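Local coordinates for protein lectin 2 (Agrocybe aegerita, PDB 4TQJ) that binds sugars as a fungal lectin, recognising N-acetylglucosamine specifically where it stands at the non-reducing end of a glycan, at residues Lys58-Ile63 against Trp111-His116; Ala64-Thr69 against Gly146-Gly151; Tyr119-Arg124 against Asp130-Gly135. The protein carries 1 engineered substitution. All blocks are in the same frame, centred on the assembly; numbering follows the deposited sequence.

Contact 1: Lys58-Ile63 against Trp111-His116; sequences KHVRLI and WRVEKH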
loop_
_atom_site.group_PDB
_atom_site.type_symbol
_atom_site.label_atom_id
_atom_site.label_comp_id
_atom_site.label_asym_id
_atom_site.label_seq_id
_atom_site.Cartn_x
_atom_site.Cartn_y
_atom_site.Cartn_z
ATOM N N LYS A 58 6.212 2.100 -31.365
ATOM C CA LYS A 58 6.156 0.673 -31.675
ATOM C C LYS A 58 5.718 -0.213 -30.513
ATOM O O LYS A 58 5.305 -1.346 -30.723
ATOM C CB LYS A 58 7.522 0.175 -32.165
ATOM C CG LYS A 58 7.989 0.798 -33.469
ATOM C CD LYS A 58 9.371 0.271 -33.885
ATOM C CE LYS A 58 9.400 -1.252 -33.956
ATOM N NZ LYS A 58 10.579 -1.778 -34.715
ATOM N N HIS A 59 5.824 0.297 -29.289
ATOM C CA HIS A 59 5.609 -0.533 -28.117
ATOM C C HIS A 59 4.583 0.049 -27.160
ATOM O O HIS A 59 4.278 1.238 -27.202
ATOM C CB HIS A 59 6.931 -0.782 -27.395
ATOM C CG HIS A 59 8.042 -1.180 -28.311
ATOM N ND1 HIS A 59 9.155 -0.390 -28.521
ATOM C CD2 HIS A 59 8.206 -2.273 -29.095
ATOM C CE1 HIS A 59 9.956 -0.984 -29.386
ATOM N NE2 HIS A 59 9.406 -2.129 -29.749
ATOM N N VAL A 60 4.075 -0.819 -26.293
ATOM C CA VAL A 60 3.075 -0.475 -25.296
ATOM C C VAL A 60 3.644 -0.802 -23.920
ATOM O O VAL A 60 4.145 -1.917 -23.691
ATOM C CB VAL A 60 1.763 -1.269 -25.553
ATOM C CG1 VAL A 60 0.759 -1.066 -24.435
ATOM C CG2 VAL A 60 1.165 -0.849 -26.878
ATOM N N ARG A 61 3.588 0.164 -23.004
ATOM C CA ARG A 61 4.136 -0.041 -21.661
ATOM C C ARG A 61 3.131 0.297 -20.556
ATOM O O ARG A 61 2.645 1.433 -20.471
ATOM C CB ARG A 61 5.427 0.769 -21.502
ATOM C CG ARG A 61 6.617 0.148 -22.237
ATOM C CD ARG A 61 7.772 1.129 -22.380
ATOM N NE ARG A 61 7.516 2.134 -23.415
ATOM C CZ ARG A 61 8.344 3.129 -23.708
ATOM N NH1 ARG A 61 9.489 3.249 -23.044
ATOM N NH2 ARG A 61 8.028 4.003 -24.658
ATOM N N LEU A 62 2.827 -0.694 -19.711
ATOM C CA LEU A 62 1.741 -0.586 -18.746
ATOM C C LEU A 62 2.121 -1.144 -17.372
ATOM O O LEU A 62 3.240 -1.607 -17.179
ATOM C CB LEU A 62 0.498 -1.315 -19.274
ATOM C CG LEU A 62 -0.074 -0.853 -20.631
ATOM C CD1 LEU A 62 -1.089 -1.853 -21.156
ATOM C CD2 LEU A 62 -0.673 0.548 -20.553
ATOM N N ILE A 63 1.181 -1.073 -16.428
ATOM C CA ILE A 63 1.314 -1.686 -15.110
ATOM C C ILE A 63 0.073 -2.517 -14.850
ATOM O O ILE A 63 -1.047 -2.035 -15.034
ATOM C CB ILE A 63 1.382 -0.641 -13.985
ATOM C CG1 ILE A 63 2.591 0.266 -14.158
ATOM C CG2 ILE A 63 1.446 -1.330 -12.622
ATOM C CD1 ILE A 63 3.811 -0.254 -13.431
ATOM N N TRP A 111 1.488 -6.464 -34.603
ATOM C CA TRP A 111 0.716 -5.453 -33.882
ATOM C C TRP A 111 1.296 -4.075 -34.113
ATOM O O TRP A 111 2.513 -3.900 -34.101
ATOM C CB TRP A 111 0.667 -5.789 -32.389
ATOM C CG TRP A 111 -0.120 -7.016 -32.121
ATOM C CD1 TRP A 111 0.281 -8.301 -32.323
ATOM C CD2 TRP A 111 -1.463 -7.086 -31.616
ATOM N NE1 TRP A 111 -0.725 -9.175 -31.974
ATOM C CE2 TRP A 111 -1.806 -8.453 -31.536
ATOM C CE3 TRP A 111 -2.406 -6.127 -31.221
ATOM C CZ2 TRP A 111 -3.053 -8.887 -31.079
ATOM C CZ3 TRP A 111 -3.643 -6.558 -30.763
ATOM C CH2 TRP A 111 -3.957 -7.924 -30.700
ATOM N N ARG A 112 0.419 -3.097 -34.323
ATOM C CA ARG A 112 0.814 -1.718 -34.603
ATOM C C ARG A 112 0.067 -0.728 -33.701
ATOM O O ARG A 112 -1.152 -0.810 -33.550
ATOM C CB ARG A 112 0.506 -1.364 -36.061
ATOM C CG ARG A 112 1.300 -2.161 -37.107
ATOM C CD ARG A 112 2.769 -1.757 -37.090
ATOM N NE ARG A 112 3.584 -2.552 -38.002
ATOM C CZ ARG A 112 4.101 -3.739 -37.706
ATOM N NH1 ARG A 112 3.882 -4.286 -36.520
ATOM N NH2 ARG A 112 4.837 -4.387 -38.604
ATOM N N VAL A 113 0.800 0.219 -33.123
ATOM C CA VAL A 113 0.194 1.268 -32.306
ATOM C C VAL A 113 -0.820 2.086 -33.122
ATOM O O VAL A 113 -1.791 2.623 -32.570
ATOM C CB VAL A 113 1.290 2.188 -31.704
ATOM C CG1 VAL A 113 0.706 3.495 -31.190
ATOM C CG2 VAL A 113 2.049 1.453 -30.614
ATOM N N GLU A 114 -0.607 2.160 -34.437
ATOM C CA GLU A 114 -1.493 2.923 -35.332
ATOM C C GLU A 114 -2.810 2.215 -35.696
ATOM O O GLU A 114 -3.714 2.829 -36.272
ATOM C CB GLU A 114 -0.758 3.262 -36.633
ATOM C CG GLU A 114 0.555 4.011 -36.442
ATOM C CD GLU A 114 1.764 3.090 -36.253
ATOM O OE1 GLU A 114 1.595 1.856 -36.110
ATOM O OE2 GLU A 114 2.902 3.612 -36.252
ATOM N N LYS A 115 -2.910 0.926 -35.392
ATOM C CA LYS A 115 -4.051 0.127 -35.840
ATOM C C LYS A 115 -4.749 -0.612 -34.694
ATOM O O LYS A 115 -5.955 -0.849 -34.736
ATOM C CB LYS A 115 -3.599 -0.896 -36.891
ATOM C CG LYS A 115 -2.789 -0.299 -38.049
ATOM C CD LYS A 115 -2.345 -1.384 -39.036
ATOM C CE LYS A 115 -3.532 -1.989 -39.774
ATOM N NZ LYS A 115 -3.143 -3.048 -40.779
ATOM N N HIS A 116 -3.981 -0.977 -33.673
ATOM C CA HIS A 116 -4.472 -1.873 -32.642
ATOM C C HIS A 116 -4.412 -1.282 -31.232
ATOM O O HIS A 116 -3.696 -0.311 -30.972
ATOM C CB HIS A 116 -3.682 -3.181 -32.694
ATOM C CG HIS A 116 -3.486 -3.705 -34.082
ATOM N ND1 HIS A 116 -2.248 -3.770 -34.685
ATOM C CD2 HIS A 116 -4.374 -4.172 -34.989
ATOM C CE1 HIS A 116 -2.381 -4.263 -35.902
ATOM N NE2 HIS A 116 -3.660 -4.517 -36.110
HETATM O O HOH W 1 3.044 -1.994 -32.126
#

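Contact 2: Ala64-Thr69 against Gly146-Gly151; sequences ADTTGT and GGLNFG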
loop_
_atom_site.group_PDB
_atom_site.type_symbol
_atom_site.label_atom_id
_atom_site.label_comp_id
_atom_site.label_asym_id
_atom_site.label_seq_id
_atom_site.Cartn_x
_atom_site.Cartn_y
_atom_site.Cartn_z
ATOM N N ALA A 64 0.255 -3.772 -14.455
ATOM C CA ALA A 64 -0.880 -4.591 -14.041
ATOM C C ALA A 64 -0.437 -5.728 -13.136
ATOM O O ALA A 64 0.739 -6.098 -13.117
ATOM C CB ALA A 64 -1.628 -5.128 -15.256
ATOM N N ASP A 65 -1.375 -6.279 -12.381
ATOM C CA ASP A 65 -1.061 -7.411 -11.528
ATOM C C ASP A 65 -1.160 -8.679 -12.362
ATOM O O ASP A 65 -2.255 -9.192 -12.607
ATOM C CB ASP A 65 -2.003 -7.477 -10.319
ATOM C CG ASP A 65 -1.643 -8.618 -9.364
ATOM O OD1 ASP A 65 -0.627 -9.283 -9.614
ATOM O OD2 ASP A 65 -2.360 -8.839 -8.369
ATOM N N THR A 66 -0.013 -9.164 -12.820
ATOM C CA THR A 66 0.037 -10.362 -13.642
ATOM C C THR A 66 0.249 -11.643 -12.840
ATOM O O THR A 66 0.258 -12.728 -13.411
ATOM C CB THR A 66 1.154 -10.277 -14.691
ATOM O OG1 THR A 66 2.422 -10.312 -14.030
ATOM C CG2 THR A 66 1.032 -8.991 -15.505
ATOM N N THR A 67 0.420 -11.532 -11.531
ATOM C CA THR A 67 0.730 -12.723 -10.739
ATOM C C THR A 67 -0.351 -13.058 -9.727
ATOM O O THR A 67 -0.453 -14.192 -9.283
ATOM C CB THR A 67 2.074 -12.596 -10.004
ATOM O OG1 THR A 67 2.019 -11.506 -9.071
ATOM C CG2 THR A 67 3.211 -12.379 -10.996
ATOM N N GLY A 68 -1.145 -12.063 -9.351
ATOM C CA GLY A 68 -2.250 -12.281 -8.442
ATOM C C GLY A 68 -1.928 -11.911 -7.009
ATOM O O GLY A 68 -2.738 -12.141 -6.111
ATOM N N THR A 69 -0.752 -11.331 -6.788
ATOM C CA THR A 69 -0.333 -10.918 -5.448
ATOM C C THR A 69 -1.018 -9.644 -4.968
ATOM O O THR A 69 -1.028 -9.344 -3.773
ATOM C CB THR A 69 1.174 -10.652 -5.400
ATOM O OG1 THR A 69 1.494 -9.587 -6.305
ATOM C CG2 THR A 69 1.943 -11.892 -5.803
ATOM N N GLY A 146 -1.510 -18.231 -14.420
ATOM C CA GLY A 146 -0.677 -18.336 -13.239
ATOM C C GLY A 146 0.790 -18.596 -13.535
ATOM O O GLY A 146 1.133 -19.273 -14.514
ATOM N N GLY A 147 1.654 -18.053 -12.681
ATOM C CA GLY A 147 3.090 -18.277 -12.772
ATOM C C GLY A 147 3.705 -17.703 -14.031
ATOM O O GLY A 147 4.772 -18.146 -14.469
ATOM N N LEU A 148 3.026 -16.713 -14.614
ATOM C CA LEU A 148 3.469 -16.083 -15.852
ATOM C C LEU A 148 3.341 -17.013 -17.059
ATOM O O LEU A 148 3.965 -16.792 -18.095
ATOM C CB LEU A 148 4.893 -15.525 -15.731
ATOM C CG LEU A 148 5.145 -14.401 -14.709
ATOM C CD1 LEU A 148 6.540 -13.820 -14.891
ATOM C CD2 LEU A 148 4.113 -13.286 -14.794
ATOM N N ASN A 149 2.525 -18.053 -16.920
ATOM C CA ASN A 149 2.147 -18.863 -18.066
ATOM C C ASN A 149 0.875 -18.293 -18.665
ATOM O O ASN A 149 -0.159 -18.225 -18.003
ATOM C CB ASN A 149 1.938 -20.333 -17.678
ATOM C CG ASN A 149 3.193 -20.970 -17.116
ATOM O OD1 ASN A 149 3.323 -21.158 -15.904
ATOM N ND2 ASN A 149 4.130 -21.283 -17.993
ATOM N N PHE A 150 0.968 -17.862 -19.915
ATOM C CA PHE A 150 -0.175 -17.307 -20.610
ATOM C C PHE A 150 -0.656 -18.265 -21.693
ATOM O O PHE A 150 0.125 -18.723 -22.527
ATOM C CB PHE A 150 0.179 -15.936 -21.193
ATOM C CG PHE A 150 0.249 -14.846 -20.158
ATOM C CD1 PHE A 150 -0.852 -14.046 -19.901
ATOM C CD2 PHE A 150 1.407 -14.646 -19.419
ATOM C CE1 PHE A 150 -0.789 -13.055 -18.944
ATOM C CE2 PHE A 150 1.473 -13.652 -18.458
ATOM C CZ PHE A 150 0.377 -12.861 -18.218
ATOM N N GLY A 151 -1.945 -18.576 -21.660
ATOM C CA GLY A 151 -2.552 -19.417 -22.674
ATOM C C GLY A 151 -2.315 -18.901 -24.081
ATOM O O GLY A 151 -1.763 -17.816 -24.270
HETATM O O HOH W 2 0.738 -15.394 -13.879
HETATM O O HOH W 3 0.863 -16.224 -10.308
#

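Contact 3: Tyr119-Arg124 against Asp130-Gly135; sequences YLADIR and DIIGFG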
loop_
_atom_site.group_PDB
_atom_site.type_symbol
_atom_site.label_atom_id
_atom_site.label_comp_id
_atom_site.label_asym_id
_atom_site.label_seq_id
_atom_site.Cartn_x
_atom_site.Cartn_y
_atom_site.Cartn_z
ATOM N N TYR A 119 -4.539 -4.113 -24.069
ATOM C CA TYR A 119 -4.886 -3.817 -22.678
ATOM C C TYR A 119 -4.547 -5.000 -21.791
ATOM O O TYR A 119 -4.395 -6.125 -22.271
ATOM C CB TYR A 119 -6.390 -3.603 -22.538
ATOM C CG TYR A 119 -6.982 -2.395 -23.239
ATOM C CD1 TYR A 119 -6.310 -1.184 -23.294
ATOM C CD2 TYR A 119 -8.243 -2.469 -23.816
ATOM C CE1 TYR A 119 -6.882 -0.077 -23.935
ATOM C CE2 TYR A 119 -8.815 -1.379 -24.442
ATOM C CZ TYR A 119 -8.136 -0.191 -24.507
ATOM O OH TYR A 119 -8.728 0.896 -25.119
ATOM N N LEU A 120 -4.458 -4.742 -20.494
ATOM C CA LEU A 120 -4.339 -5.794 -19.488
ATOM C C LEU A 120 -5.513 -5.681 -18.537
ATOM O O LEU A 120 -5.762 -4.612 -17.984
ATOM C CB LEU A 120 -3.038 -5.636 -18.707
ATOM C CG LEU A 120 -1.794 -5.781 -19.577
ATOM C CD1 LEU A 120 -0.576 -5.112 -18.934
ATOM C CD2 LEU A 120 -1.543 -7.247 -19.901
ATOM N N ALA A 121 -6.232 -6.781 -18.342
ATOM C CA ALA A 121 -7.462 -6.744 -17.557
ATOM C C ALA A 121 -7.857 -8.123 -17.027
ATOM O O ALA A 121 -7.701 -9.130 -17.709
ATOM C CB ALA A 121 -8.600 -6.159 -18.399
ATOM N N ASP A 122 -8.385 -8.144 -15.811
ATOM C CA ASP A 122 -8.884 -9.365 -15.186
ATOM C C ASP A 122 -10.298 -9.652 -15.670
ATOM O O ASP A 122 -11.256 -9.534 -14.918
ATOM C CB ASP A 122 -8.869 -9.201 -13.669
ATOM C CG ASP A 122 -9.280 -10.467 -12.928
ATOM O OD1 ASP A 122 -9.401 -11.541 -13.560
ATOM O OD2 ASP A 122 -9.467 -10.372 -11.699
ATOM N N ILE A 123 -10.422 -10.016 -16.939
ATOM C CA ILE A 123 -11.736 -10.202 -17.548
ATOM C C ILE A 123 -12.460 -11.444 -17.035
ATOM O O ILE A 123 -13.665 -11.591 -17.243
ATOM C CB ILE A 123 -11.640 -10.244 -19.074
ATOM C CG1 ILE A 123 -10.511 -11.160 -19.508
ATOM C CG2 ILE A 123 -11.361 -8.846 -19.643
ATOM C CD1 ILE A 123 -10.219 -11.052 -20.975
ATOM N N ARG A 124 -11.734 -12.331 -16.361
ATOM C CA ARG A 124 -12.340 -13.550 -15.811
ATOM C C ARG A 124 -12.550 -13.480 -14.301
ATOM O O ARG A 124 -13.017 -14.438 -13.682
ATOM C CB ARG A 124 -11.514 -14.782 -16.192
ATOM C CG ARG A 124 -11.589 -15.133 -17.683
ATOM C CD ARG A 124 -10.675 -16.307 -18.057
ATOM N NE ARG A 124 -9.272 -15.988 -17.823
ATOM C CZ ARG A 124 -8.450 -16.716 -17.071
ATOM N NH1 ARG A 124 -8.882 -17.833 -16.485
ATOM N NH2 ARG A 124 -7.192 -16.329 -16.908
ATOM N N ASP A 130 -5.493 -10.844 -17.592
ATOM C CA ASP A 130 -5.338 -11.447 -18.911
ATOM C C ASP A 130 -4.833 -10.405 -19.907
ATOM O O ASP A 130 -4.909 -9.195 -19.667
ATOM C CB ASP A 130 -6.676 -12.010 -19.417
ATOM C CG ASP A 130 -7.136 -13.232 -18.640
ATOM O OD1 ASP A 130 -6.459 -13.597 -17.659
ATOM O OD2 ASP A 130 -8.193 -13.812 -19.003
ATOM N N ILE A 131 -4.328 -10.875 -21.038
ATOM C CA ILE A 131 -3.949 -9.986 -22.111
ATOM C C ILE A 131 -5.112 -9.926 -23.080
ATOM O O ILE A 131 -5.606 -10.960 -23.547
ATOM C CB ILE A 131 -2.714 -10.491 -22.852
ATOM C CG1 ILE A 131 -1.532 -10.620 -21.891
ATOM C CG2 ILE A 131 -2.380 -9.558 -23.996
ATOM C CD1 ILE A 131 -0.366 -11.383 -22.487
ATOM N N ILE A 132 -5.582 -8.716 -23.350
ATOM C CA ILE A 132 -6.653 -8.544 -24.317
ATOM C C ILE A 132 -6.249 -7.517 -25.353
ATOM O O ILE A 132 -5.906 -6.383 -25.027
ATOM C CB ILE A 132 -8.009 -8.202 -23.632
ATOM C CG1 ILE A 132 -9.091 -7.875 -24.664
ATOM C CG2 ILE A 132 -7.866 -7.077 -22.640
ATOM C CD1 ILE A 132 -10.494 -7.976 -24.057
ATOM N N GLY A 133 -6.263 -7.926 -26.613
ATOM C CA GLY A 133 -5.841 -7.036 -27.675
ATOM C C GLY A 133 -6.895 -6.900 -28.743
ATOM O O GLY A 133 -7.498 -7.880 -29.160
ATOM N N PHE A 134 -7.126 -5.670 -29.175
ATOM C CA PHE A 134 -8.049 -5.410 -30.274
ATOM C C PHE A 134 -7.224 -5.392 -31.548
ATOM O O PHE A 134 -6.655 -4.368 -31.914
ATOM C CB PHE A 134 -8.782 -4.084 -30.059
ATOM C CG PHE A 134 -9.813 -4.133 -28.947
ATOM C CD1 PHE A 134 -11.139 -4.447 -29.225
ATOM C CD2 PHE A 134 -9.455 -3.881 -27.627
ATOM C CE1 PHE A 134 -12.097 -4.506 -28.202
ATOM C CE2 PHE A 134 -10.412 -3.936 -26.598
ATOM C CZ PHE A 134 -11.724 -4.244 -26.886
ATOM N N GLY A 135 -7.149 -6.548 -32.203
ATOM C CA GLY A 135 -6.249 -6.729 -33.327
ATOM C C GLY A 135 -6.902 -6.649 -34.695
ATOM O O GLY A 135 -7.867 -5.910 -34.898
#

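Contact 1: Lys58-Ile63 against Trp111-His116
One methyl group of Val113, CG2, carries the direct contact, resting 4.0 Å from the carbonyl carbon C of Lys58 and 4.5 Å from CG2 of Val60. Two neighbouring blades of the beta-propeller meet here: Lys58-Ile63 leads into the strand 60-64 that edges one four-stranded sheet, while Trp111-His116 is the loop just before the first strand of the next. Valine suits both places, being short and branched, and with CG1 anti to the backbone N (chi1 164°) Val113 turns its other methyl to the opposing chain. Arg118 flanks both valines. The polar side of the seam is bridged by a water, 2.7 Å from Lys58 O and 2.8 Å from Trp111 O. Lys58 sets its CB bond away from the loop, and its ammonium end makes a cation-pi contact with Tyr106, whose ring Arg112 also meets. Behind Val113 the loop is closed on itself: Arg112 O accepts from both Lys115 N and His116 N. Histidine fits the end of this turn because ND1 can take the N-H of Arg112 in the plane of its ring, at 2.8 Å from Arg112 N, while NE2 bonds to Glu136. Lys115 CB covers one face of that imidazole, 3.6 Å above its centre.

Contact 2: Ala64-Thr69 against Gly146-Gly151
Leu148 rests its CD2 methyl against two consecutive threonines, and this is the close-packed part of the contact. CD2 lies 3.5 Å from OG1 of Thr66 and 4.0 Å from CG2 of Thr67, with the side chains of Leu148 and Thr67 running side by side. Farther in, CZ of Phe150 brings the edge of its ring to 4.4 Å from Thr66 CB. Threonine serves this boundary well: it offers carbon to the leucine, yet OG1 of the buried Thr66 still finds a hydrogen bond elsewhere in the structure. Val86 and Val100 extend the apolar bed beneath Leu148.

Both segments are loops that join strands within adjacent propeller blades, and each has a turn of its own. Gly146-Asn149 is a type I' beta turn, with Gly147 and Leu148 both at positive phi, which glycine adopts easily; the leucine's 70° is uncommon for any residue that carries a CB. Asp65 opens an Asx turn, its OD1 accepting from Thr67 N and Gly68 N from the same face of the carboxylate; Gly68, at phi 99°, has a backbone that would crowd any CB.

On the side of the exposed Gly68 and Gly147 no side chain bridges the loops, and waters join the backbones instead. One molecule donates to Thr66 O and accepts from Leu148 N, 2.7 Å from each. A second sits 2.6 Å from Thr67 O and 3.1 Å from Gly147 N.

Contact 3: Tyr119-Arg124 against Asp130-Gly135
Tyr119-Ala121 and Asp130-Ile132 pair as the antiparallel strands of a beta hairpin, the first two strands of a propeller blade. Their axes run at 142° to one another, which reflects the twist of the sheet. Tyr119 with Ile132 and Ala121 with Asp130 are hydrogen-bonded pairs, each with a bond in both directions, such as Tyr119 N to Ile132 O at 2.8 Å. Between them, Leu120 and Ile131 form a non-hydrogen-bonded pair whose side chains lie alongside one another, CD2 of Leu120 3.9 Å from CG1 of Ile131; both reach Phe77 of the neighbouring blade.

Asp130, on the other face, ties the hairpin to the loop that follows the first strand. Its CB lies 3.5 Å from Ala121 O and packs against CG1 of Ile123. CG is set anti to the carbonyl carbon (chi1 -70°), which carries the carboxylate out to the edge of the Arg124 guanidinium. There OD2 takes NE of Arg124 on its syn lone pair, at 2.7 Å and almost straight (177°), while OD1 receives NH2 of Arg124 at 2.9 Å. The two groups are nearly coplanar, so this side-on salt bridge fixes the rotation of both, and it probably stabilises the ionised carboxylate in its buried setting. OD1 also accepts from Asn144 N. The short aspartate keeps its carboxylate close to the strand, and the longer arginine, bent at chi3, comes to it with two roughly parallel N-H donors.

Ile123 and Ile132 supply apolar bulk that also packs on Val141 of the third strand. At the other end of the hairpin from the salt bridge, the rings of Tyr119 and Phe134 cross obliquely, CE2 of Tyr119 lying 3.7 Å from CE2 of Phe134.

In the fold
Contact 3 lies within one blade, whereas contacts 1 and 2 join that blade and the loop leading into it to the preceding blade, which includes strand 60-64. Segments 58-63 and 64-69 are continuous, so contacts 1 and 2, with centres about 20 Å apart, sit at successive levels of one seam. Contact 3 is nested in the chain between the halves of contact 2, its centre about 12 Å away; Phe150 CD1 meets Ile131 CD1 at 3.7 Å. Contact 1, centred about 13 Å from contact 3, touches it where Trp111 CH2 packs 3.7 Å from Gly133 CA. Across the seam, Ala64 CB of contact 2 packs 3.8 Å from Leu120 CB of contact 3.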